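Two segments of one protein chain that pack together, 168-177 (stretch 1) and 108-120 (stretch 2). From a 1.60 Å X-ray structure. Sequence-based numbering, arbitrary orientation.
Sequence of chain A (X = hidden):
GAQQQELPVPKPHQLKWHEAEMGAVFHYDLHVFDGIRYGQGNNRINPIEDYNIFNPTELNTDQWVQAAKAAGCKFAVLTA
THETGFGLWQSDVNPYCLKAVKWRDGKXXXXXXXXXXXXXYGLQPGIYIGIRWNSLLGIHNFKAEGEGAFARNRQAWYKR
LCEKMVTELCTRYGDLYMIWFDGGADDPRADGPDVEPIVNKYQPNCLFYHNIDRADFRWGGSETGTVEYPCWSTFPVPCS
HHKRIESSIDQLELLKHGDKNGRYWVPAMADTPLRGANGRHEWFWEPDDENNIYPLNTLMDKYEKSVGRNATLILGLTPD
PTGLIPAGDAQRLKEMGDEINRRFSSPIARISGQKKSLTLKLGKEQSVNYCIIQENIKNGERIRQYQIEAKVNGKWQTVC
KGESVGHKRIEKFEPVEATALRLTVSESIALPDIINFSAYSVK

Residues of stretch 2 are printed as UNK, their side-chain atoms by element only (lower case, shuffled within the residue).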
ATOM      1  N   GLU A 168     -13.875   5.591  -8.176  1.00 25.83           N
ATOM      2  CA  GLU A 168     -14.582   4.542  -7.400  1.00 24.48           C
ATOM      3  C   GLU A 168     -15.645   5.177  -6.529  1.00 24.85           C
ATOM      4  O   GLU A 168     -16.797   4.690  -6.448  1.00 25.43           O
ATOM      5  CB  GLU A 168     -13.602   3.742  -6.525  1.00 24.39           C
ATOM      6  CG  GLU A 168     -12.671   2.849  -7.294  1.00 24.62           C
ATOM      7  CD  GLU A 168     -11.722   2.051  -6.430  1.00 24.91           C
ATOM      8  OE1 GLU A 168     -11.428   2.478  -5.304  1.00 24.92           O
ATOM      9  OE2 GLU A 168     -11.239   0.992  -6.935  1.00 25.74           O
ATOM     10  N   LEU A 169     -15.242   6.199  -5.785  1.00 23.79           N
ATOM     11  CA  LEU A 169     -16.140   6.863  -4.835  1.00 25.27           C
ATOM     12  C   LEU A 169     -17.311   7.553  -5.486  1.00 25.85           C
ATOM     13  O   LEU A 169     -18.404   7.622  -4.899  1.00 24.85           O
ATOM     14  CB  LEU A 169     -15.346   7.766  -3.909  1.00 25.74           C
ATOM     15  CG  LEU A 169     -14.372   7.020  -2.977  1.00 25.32           C
ATOM     16  CD1 LEU A 169     -13.246   7.915  -2.406  1.00 25.81           C
ATOM     17  CD2 LEU A 169     -15.094   6.207  -1.833  1.00 26.05           C
ATOM     18  N   CYS A 170     -17.119   7.996  -6.729  1.00 24.95           N
ATOM     19  CA  CYS A 170     -18.188   8.697  -7.500  1.00 25.01           C
ATOM     20  C   CYS A 170     -19.062   7.783  -8.325  1.00 24.80           C
ATOM     21  O   CYS A 170     -20.030   8.255  -8.925  1.00 25.76           O
ATOM     22  CB  CYS A 170     -17.590   9.763  -8.422  1.00 25.15           C
ATOM     23  SG  CYS A 170     -16.914  11.215  -7.563  1.00 27.85           S
ATOM     24  N   THR A 171     -18.719   6.494  -8.410  1.00 24.70           N
ATOM     25  CA  THR A 171     -19.496   5.563  -9.239  1.00 24.12           C
ATOM     26  C   THR A 171     -20.142   4.410  -8.493  1.00 24.30           C
ATOM     27  O   THR A 171     -21.074   3.815  -9.032  1.00 25.13           O
ATOM     28  CB  THR A 171     -18.654   4.972 -10.395  1.00 24.76           C
ATOM     29  OG1 THR A 171     -17.499   4.286  -9.833  1.00 25.52           O
ATOM     30  CG2 THR A 171     -18.197   6.128 -11.341  1.00 24.27           C
ATOM     31  N   ARG A 172     -19.686   4.107  -7.294  1.00 24.16           N
ATOM     32  CA  ARG A 172     -20.175   2.894  -6.630  1.00 25.22           C
ATOM     33  C   ARG A 172     -21.017   3.146  -5.384  1.00 25.75           C
ATOM     34  O   ARG A 172     -21.419   2.176  -4.749  1.00 26.59           O
ATOM     35  CB  ARG A 172     -18.963   2.059  -6.208  1.00 25.83           C
ATOM     36  CG  ARG A 172     -18.075   1.627  -7.319  1.00 26.04           C
ATOM     37  CD  ARG A 172     -16.837   0.922  -6.783  1.00 27.28           C
ATOM     38  NE  ARG A 172     -15.946   0.507  -7.865  1.00 28.18           N
ATOM     39  CZ  ARG A 172     -14.848  -0.219  -7.634  1.00 29.26           C
ATOM     40  NH1 ARG A 172     -14.520  -0.559  -6.402  1.00 30.62           N
ATOM     41  NH2 ARG A 172     -14.090  -0.565  -8.648  1.00 30.29           N
ATOM     42  N   TYR A 173     -21.299   4.418  -5.063  1.00 26.11           N
ATOM     43  CA  TYR A 173     -21.965   4.765  -3.812  1.00 25.36           C
ATOM     44  C   TYR A 173     -23.175   5.687  -3.962  1.00 25.12           C
ATOM     45  O   TYR A 173     -23.577   6.326  -2.992  1.00 25.94           O
ATOM     46  CB  TYR A 173     -20.941   5.342  -2.828  1.00 26.18           C
ATOM     47  CG  TYR A 173     -19.853   4.336  -2.512  1.00 25.54           C
ATOM     48  CD1 TYR A 173     -19.993   3.363  -1.538  1.00 26.25           C
ATOM     49  CD2 TYR A 173     -18.658   4.344  -3.240  1.00 28.53           C
ATOM     50  CE1 TYR A 173     -18.990   2.418  -1.309  1.00 24.67           C
ATOM     51  CE2 TYR A 173     -17.671   3.421  -3.026  1.00 27.21           C
ATOM     52  CZ  TYR A 173     -17.831   2.445  -2.041  1.00 25.98           C
ATOM     53  OH  TYR A 173     -16.894   1.465  -1.853  1.00 26.11           O
ATOM     54  N   GLY A 174     -23.770   5.677  -5.138  1.00 25.31           N
ATOM     55  CA  GLY A 174     -24.951   6.510  -5.389  1.00 24.79           C
ATOM     56  C   GLY A 174     -24.615   7.984  -5.554  1.00 25.17           C
ATOM     57  O   GLY A 174     -23.461   8.378  -5.619  1.00 25.65           O
ATOM     58  N   ASP A 175     -25.670   8.803  -5.624  1.00 25.80           N
ATOM     59  CA  ASP A 175     -25.527  10.254  -5.829  1.00 26.42           C
ATOM     60  C   ASP A 175     -25.109  10.934  -4.550  1.00 26.41           C
ATOM     61  O   ASP A 175     -25.648  10.664  -3.471  1.00 26.18           O
ATOM     62  CB  ASP A 175     -26.809  10.846  -6.386  1.00 27.46           C
ATOM     63  CG  ASP A 175     -27.134  10.340  -7.794  1.00 31.72           C
ATOM     64  OD1 ASP A 175     -26.252   9.745  -8.461  1.00 34.19           O
ATOM     65  OD2 ASP A 175     -28.277  10.548  -8.269  1.00 38.59           O
ATOM     66  N   LEU A 176     -24.096  11.793  -4.655  1.00 25.33           N
ATOM     67  CA  LEU A 176     -23.468  12.410  -3.505  1.00 26.25           C
ATOM     68  C   LEU A 176     -23.774  13.920  -3.390  1.00 25.27           C
ATOM     69  O   LEU A 176     -24.010  14.618  -4.377  1.00 26.01           O
ATOM     70  CB  LEU A 176     -21.953  12.264  -3.612  1.00 25.38           C
ATOM     71  CG  LEU A 176     -21.444  10.823  -3.726  1.00 27.99           C
ATOM     72  CD1 LEU A 176     -19.945  10.778  -4.004  1.00 28.94           C
ATOM     73  CD2 LEU A 176     -21.842  10.032  -2.492  1.00 26.63           C
ATOM     74  N   TYR A 177     -23.747  14.360  -2.147  1.00 25.15           N
ATOM     75  CA  TYR A 177     -24.026  15.743  -1.803  1.00 24.36           C
ATOM     76  C   TYR A 177     -22.843  16.616  -2.132  1.00 25.56           C
ATOM     77  O   TYR A 177     -23.015  17.687  -2.692  1.00 23.86           O
ATOM     78  CB  TYR A 177     -24.371  15.810  -0.305  1.00 24.99           C
ATOM     79  CG  TYR A 177     -24.774  17.189   0.154  1.00 25.31           C
ATOM     80  CD1 TYR A 177     -26.061  17.656  -0.021  1.00 25.17           C
ATOM     81  CD2 TYR A 177     -23.875  18.009   0.861  1.00 25.70           C
ATOM     82  CE1 TYR A 177     -26.441  18.932   0.420  1.00 25.90           C
ATOM     83  CE2 TYR A 177     -24.258  19.292   1.259  1.00 23.92           C
ATOM     84  CZ  TYR A 177     -25.548  19.726   1.088  1.00 24.56           C
ATOM     85  OH  TYR A 177     -25.918  20.979   1.545  1.00 26.50           O
ATOM     86  N   UNK A 108     -15.151  -5.396   4.866  1.00 24.83           N
ATOM     87  CA  UNK A 108     -15.840  -4.207   5.295  1.00 24.50           C
ATOM     88  C   UNK A 108     -15.808  -3.043   4.296  1.00 25.16           C
ATOM     89  O   UNK A 108     -14.847  -2.860   3.536  1.00 24.57           O
ATOM     90  N   UNK A 109     -16.845  -2.210   4.345  1.00 23.79           N
ATOM     91  CA  UNK A 109     -16.854  -1.006   3.521  1.00 23.50           C
ATOM     92  C   UNK A 109     -17.659   0.019   4.301  1.00 23.31           C
ATOM     93  O   UNK A 109     -18.889   0.003   4.309  1.00 23.93           O
ATOM     94  c   UNK A 109     -17.441  -1.279   2.166  1.00 22.53           C
ATOM     95  o   UNK A 109     -17.284   1.064   1.678  1.00 24.55           O
ATOM     96  c   UNK A 109     -17.256  -0.104   1.222  1.00 26.26           C
ATOM     97  o   UNK A 109     -17.118  -0.380   0.012  1.00 25.17           O
ATOM     98  N   UNK A 110     -16.939   0.859   5.033  1.00 24.18           N
ATOM     99  CA  UNK A 110     -17.586   1.800   5.905  1.00 24.52           C
ATOM    100  C   UNK A 110     -18.212   2.936   5.098  1.00 25.64           C
ATOM    101  O   UNK A 110     -19.226   3.477   5.517  1.00 25.32           O
ATOM    102  c   UNK A 110     -16.608   2.326   6.955  1.00 25.08           C
ATOM    103  c   UNK A 110     -17.243   3.462   7.835  1.00 25.69           C
ATOM    104  c   UNK A 110     -15.068   1.509   8.838  1.00 26.38           C
ATOM    105  c   UNK A 110     -16.175   1.161   7.844  1.00 25.77           C
ATOM    106  N   UNK A 111     -17.637   3.271   3.938  1.00 24.59           N
ATOM    107  CA  UNK A 111     -18.265   4.263   3.059  1.00 24.66           C
ATOM    108  C   UNK A 111     -19.650   3.751   2.644  1.00 26.04           C
ATOM    109  O   UNK A 111     -20.637   4.503   2.642  1.00 25.56           O
ATOM    110  c   UNK A 111     -18.134   5.501   0.872  1.00 24.64           C
ATOM    111  c   UNK A 111     -16.048   5.227   2.299  1.00 26.65           C
ATOM    112  c   UNK A 111     -17.374   4.580   1.850  1.00 25.12           C
ATOM    113  N   UNK A 112     -19.748   2.470   2.322  1.00 25.01           N
ATOM    114  CA  UNK A 112     -21.042   1.895   1.948  1.00 24.88           C
ATOM    115  C   UNK A 112     -22.035   1.910   3.109  1.00 25.13           C
ATOM    116  O   UNK A 112     -23.188   2.304   2.978  1.00 25.34           O
ATOM    117  c   UNK A 112     -21.345  -0.087  -2.241  1.00 24.60           C
ATOM    118  n   UNK A 112     -21.215  -0.906  -1.178  1.00 25.69           N
ATOM    119  n   UNK A 112     -22.422   0.655  -2.413  1.00 25.96           N
ATOM    120  c   UNK A 112     -22.230   0.058   0.836  1.00 24.71           C
ATOM    121  c   UNK A 112     -20.889   0.510   1.398  1.00 25.46           C
ATOM    122  c   UNK A 112     -22.194  -1.064  -0.133  1.00 23.98           C
ATOM    123  n   UNK A 112     -20.381  -0.055  -3.153  1.00 25.79           N
ATOM    124  N   UNK A 113     -21.579   1.431   4.261  1.00 24.50           N
ATOM    125  CA  UNK A 113     -22.429   1.446   5.449  1.00 25.40           C
ATOM    126  C   UNK A 113     -22.954   2.880   5.633  1.00 25.11           C
ATOM    127  O   UNK A 113     -24.150   3.112   5.854  1.00 24.54           O
ATOM    128  c   UNK A 113     -21.623   1.091   6.683  1.00 25.04           C
ATOM    129  c   UNK A 113     -21.340  -0.386   6.861  1.00 28.35           C
ATOM    130  o   UNK A 113     -21.467  -1.198   5.938  1.00 27.06           O
ATOM    131  o   UNK A 113     -20.946  -0.698   8.001  1.00 30.84           O
ATOM    132  N   UNK A 114     -22.051   3.837   5.533  1.00 25.22           N
ATOM    133  CA  UNK A 114     -22.340   5.252   5.780  1.00 25.02           C
ATOM    134  C   UNK A 114     -23.314   5.876   4.834  1.00 24.78           C
ATOM    135  O   UNK A 114     -24.307   6.494   5.273  1.00 24.74           O
ATOM    136  c   UNK A 114     -21.188   7.895   7.334  1.00 26.04           C
ATOM    137  c   UNK A 114     -21.234   8.424   5.046  1.00 26.98           C
ATOM    138  c   UNK A 114     -21.400  10.175   6.652  1.00 27.22           C
ATOM    139  c   UNK A 114     -21.342   9.229   7.644  1.00 26.19           C
ATOM    140  c   UNK A 114     -21.341   9.793   5.368  1.00 27.75           C
ATOM    141  c   UNK A 114     -21.161   7.474   6.045  1.00 25.23           C
ATOM    142  c   UNK A 114     -21.023   6.025   5.732  1.00 25.06           C
ATOM    143  N   UNK A 115     -23.120   5.663   3.536  1.00 25.21           N
ATOM    144  CA  UNK A 115     -24.057   6.263   2.597  1.00 25.22           C
ATOM    145  C   UNK A 115     -25.425   5.605   2.728  1.00 24.71           C
ATOM    146  O   UNK A 115     -26.473   6.272   2.638  1.00 24.62           O
ATOM    147  c   UNK A 115     -22.244   7.003   0.952  1.00 26.85           C
ATOM    148  c   UNK A 115     -23.573   6.239   1.136  1.00 24.44           C
ATOM    149  c   UNK A 115     -23.469   4.812   0.607  1.00 25.78           C
ATOM    150  N   UNK A 116     -25.454   4.299   3.031  1.00 24.70           N
ATOM    151  CA  UNK A 116     -26.705   3.624   3.257  1.00 24.95           C
ATOM    152  C   UNK A 116     -27.448   4.221   4.478  1.00 24.47           C
ATOM    153  O   UNK A 116     -28.665   4.429   4.423  1.00 24.96           O
ATOM    154  c   UNK A 116     -26.482   2.104   3.457  1.00 23.66           C
ATOM    155  c   UNK A 116     -26.066   1.382   2.169  1.00 26.45           C
ATOM    156  n   UNK A 116     -25.748   0.086   2.307  1.00 26.05           N
ATOM    157  o   UNK A 116     -26.123   1.935   1.066  1.00 26.62           O
ATOM    158  N   UNK A 117     -26.700   4.449   5.573  1.00 24.05           N
ATOM    159  CA  UNK A 117     -27.268   5.023   6.787  1.00 25.23           C
ATOM    160  C   UNK A 117     -27.795   6.403   6.509  1.00 24.32           C
ATOM    161  O   UNK A 117     -28.881   6.747   6.958  1.00 23.88           O
ATOM    162  c   UNK A 117     -26.241   5.045   7.931  1.00 25.68           C
ATOM    163  o   UNK A 117     -25.899   3.721   8.292  1.00 25.17           O
ATOM    164  N   UNK A 118     -27.041   7.238   5.788  1.00 24.77           N
ATOM    165  CA  UNK A 118     -27.524   8.588   5.453  1.00 26.07           C
ATOM    166  C   UNK A 118     -28.884   8.498   4.801  1.00 25.83           C
ATOM    167  O   UNK A 118     -29.862   9.123   5.218  1.00 26.55           O
ATOM    168  s   UNK A 118     -25.025   9.832   5.361  1.00 26.92           S
ATOM    169  c   UNK A 118     -26.552   9.295   4.513  1.00 25.99           C
ATOM    170  N   UNK A 119     -28.976   7.699   3.743  1.00 25.50           N
ATOM    171  CA  UNK A 119     -30.209   7.637   2.975  1.00 25.90           C
ATOM    172  C   UNK A 119     -31.364   7.070   3.787  1.00 25.54           C
ATOM    173  O   UNK A 119     -32.524   7.472   3.612  1.00 26.95           O
ATOM    174  c   UNK A 119     -29.981   6.851   1.682  1.00 26.48           C
ATOM    175  c   UNK A 119     -28.766   6.875  -0.562  1.00 28.15           C
ATOM    176  n   UNK A 119     -25.759   8.004  -2.370  1.00 29.86           N
ATOM    177  c   UNK A 119     -29.051   7.588   0.737  1.00 27.40           C
ATOM    178  c   UNK A 119     -26.542   7.195  -1.691  1.00 28.18           C
ATOM    179  n   UNK A 119     -26.108   5.968  -1.388  1.00 29.60           N
ATOM    180  n   UNK A 119     -27.756   7.636  -1.338  1.00 28.15           N
ATOM    181  N   UNK A 120     -31.063   6.124   4.664  1.00 25.29           N
ATOM    182  CA  UNK A 120     -32.085   5.519   5.541  1.00 24.57           C
ATOM    183  C   UNK A 120     -32.815   6.560   6.417  1.00 24.19           C
ATOM    184  O   UNK A 120     -34.037   6.461   6.623  1.00 25.55           O
ATOM    185  c   UNK A 120     -31.698   2.608   8.157  1.00 25.20           C
ATOM    186  c   UNK A 120     -31.440   4.448   6.427  1.00 25.02           C
ATOM    187  c   UNK A 120     -32.544   2.032   9.250  1.00 27.61           C
ATOM    188  n   UNK A 120     -31.776   0.927   9.904  1.00 29.20           N
ATOM    189  c   UNK A 120     -32.371   3.763   7.434  1.00 25.46           C
TER
HETATM  190  O   HOH W   1     -28.941  10.062  -2.449  1.00 35.89           O

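Position 108 has backbone atoms alone and lies beyond the reach of stretch 1: Gly108.

Position 109 carries two carbons, the second bearing two oxygens, and one oxygen lies 2.6 Å from Tyr173 OH. This is an acid of the shorter kind, Asp109. Tyr173 OH donates to Asp109 OD2, while Asp109 OD1 accepts from the backbone N of position 112 at 2.9 Å. One carboxylate thus caps the helix and anchors the tyrosine.

Position 110 has four carbons, forked at the first, with one arm two carbons long; its CA-to-CB bond points away from stretch 1. It is Ile110, buried but not part of this contact.

Position 111 has three carbons, one carrying the other two, and its CA-to-CB bond points toward stretch 1. One outer carbon sits over a face of the Tyr173 ring and lies 4.1 Å from Leu169 CD2. This is Val111. The carbon over the ring is Val111 CG1, 3.9 Å from the centroid and 16° off the normal, a CH-pi contact.

At 112 three carbons lead to a nitrogen and then a carbon with two more nitrogens, a guanidinium. The CA-to-CB bond runs sideways, but the end comes nearer, and both terminal nitrogens approach Arg172 O, so the residue is Arg112. Arg112 NH1 and Arg112 NH2 both donate to Arg172 O, at 3.0 and 2.9 Å, and Arg112 NH2 lies 3.4 Å from Tyr173 CE1, over the ring face opposite Val111.

Position 113 shows two carbons, the second with two oxygens, out of reach of stretch 1: Asp113. Position 114 has one carbon and a six-carbon ring without a hydroxyl, also out of reach: Phe114.

Position 115 is again one carbon carrying two, and its CA-to-CB bond points toward stretch 1. One outer carbon reaches the edge of the Tyr173 ring and lies 4.3 Å from Tyr173 CB: Val115, the carbon being CG2.

Position 116 has two carbons, the second bearing one oxygen and one nitrogen, an amide; it makes no contact and is Asn116. Position 117, one carbon and one oxygen, is Ser117, and 118, one carbon and one sulfur, is Cys118; both are out of reach.

At 119 a second guanidinium ends a chain of three carbons and a nitrogen, and the CA-to-CB bond points toward stretch 1. A terminal nitrogen lies 2.8 Å from Tyr173 O and 2.9 Å from Asp175 O: Arg119. Arg119 NH2 donates to both oxygens, and Arg119 NH1 donates to Tyr173 O at 3.0 Å. A water accepts from Arg119 NE at 2.9 Å.

Position 120, four carbons in a row ending in nitrogen, is Lys120, exposed and clear of the contact.

The contact is built around Tyr173. Its ring lies between Val111 and Arg112, its hydroxyl is held at the helix start, and its carbonyl is held by Arg119. Positions 111, 115 and 119 repeat every fourth residue, keeping one helical face turned to stretch 1. The arginines' hydrogen bonds across the contact go to backbone carbonyls of stretch 1, though Arg112 also lies over the Tyr173 ring. Gly174 matters too: its phi of 75° favours glycine, and an ideal CB there would lie 2.5 Å from Arg119 NH2, a clash.

Stretch 2, residues 108-120: GDIVRDFVNSCRK
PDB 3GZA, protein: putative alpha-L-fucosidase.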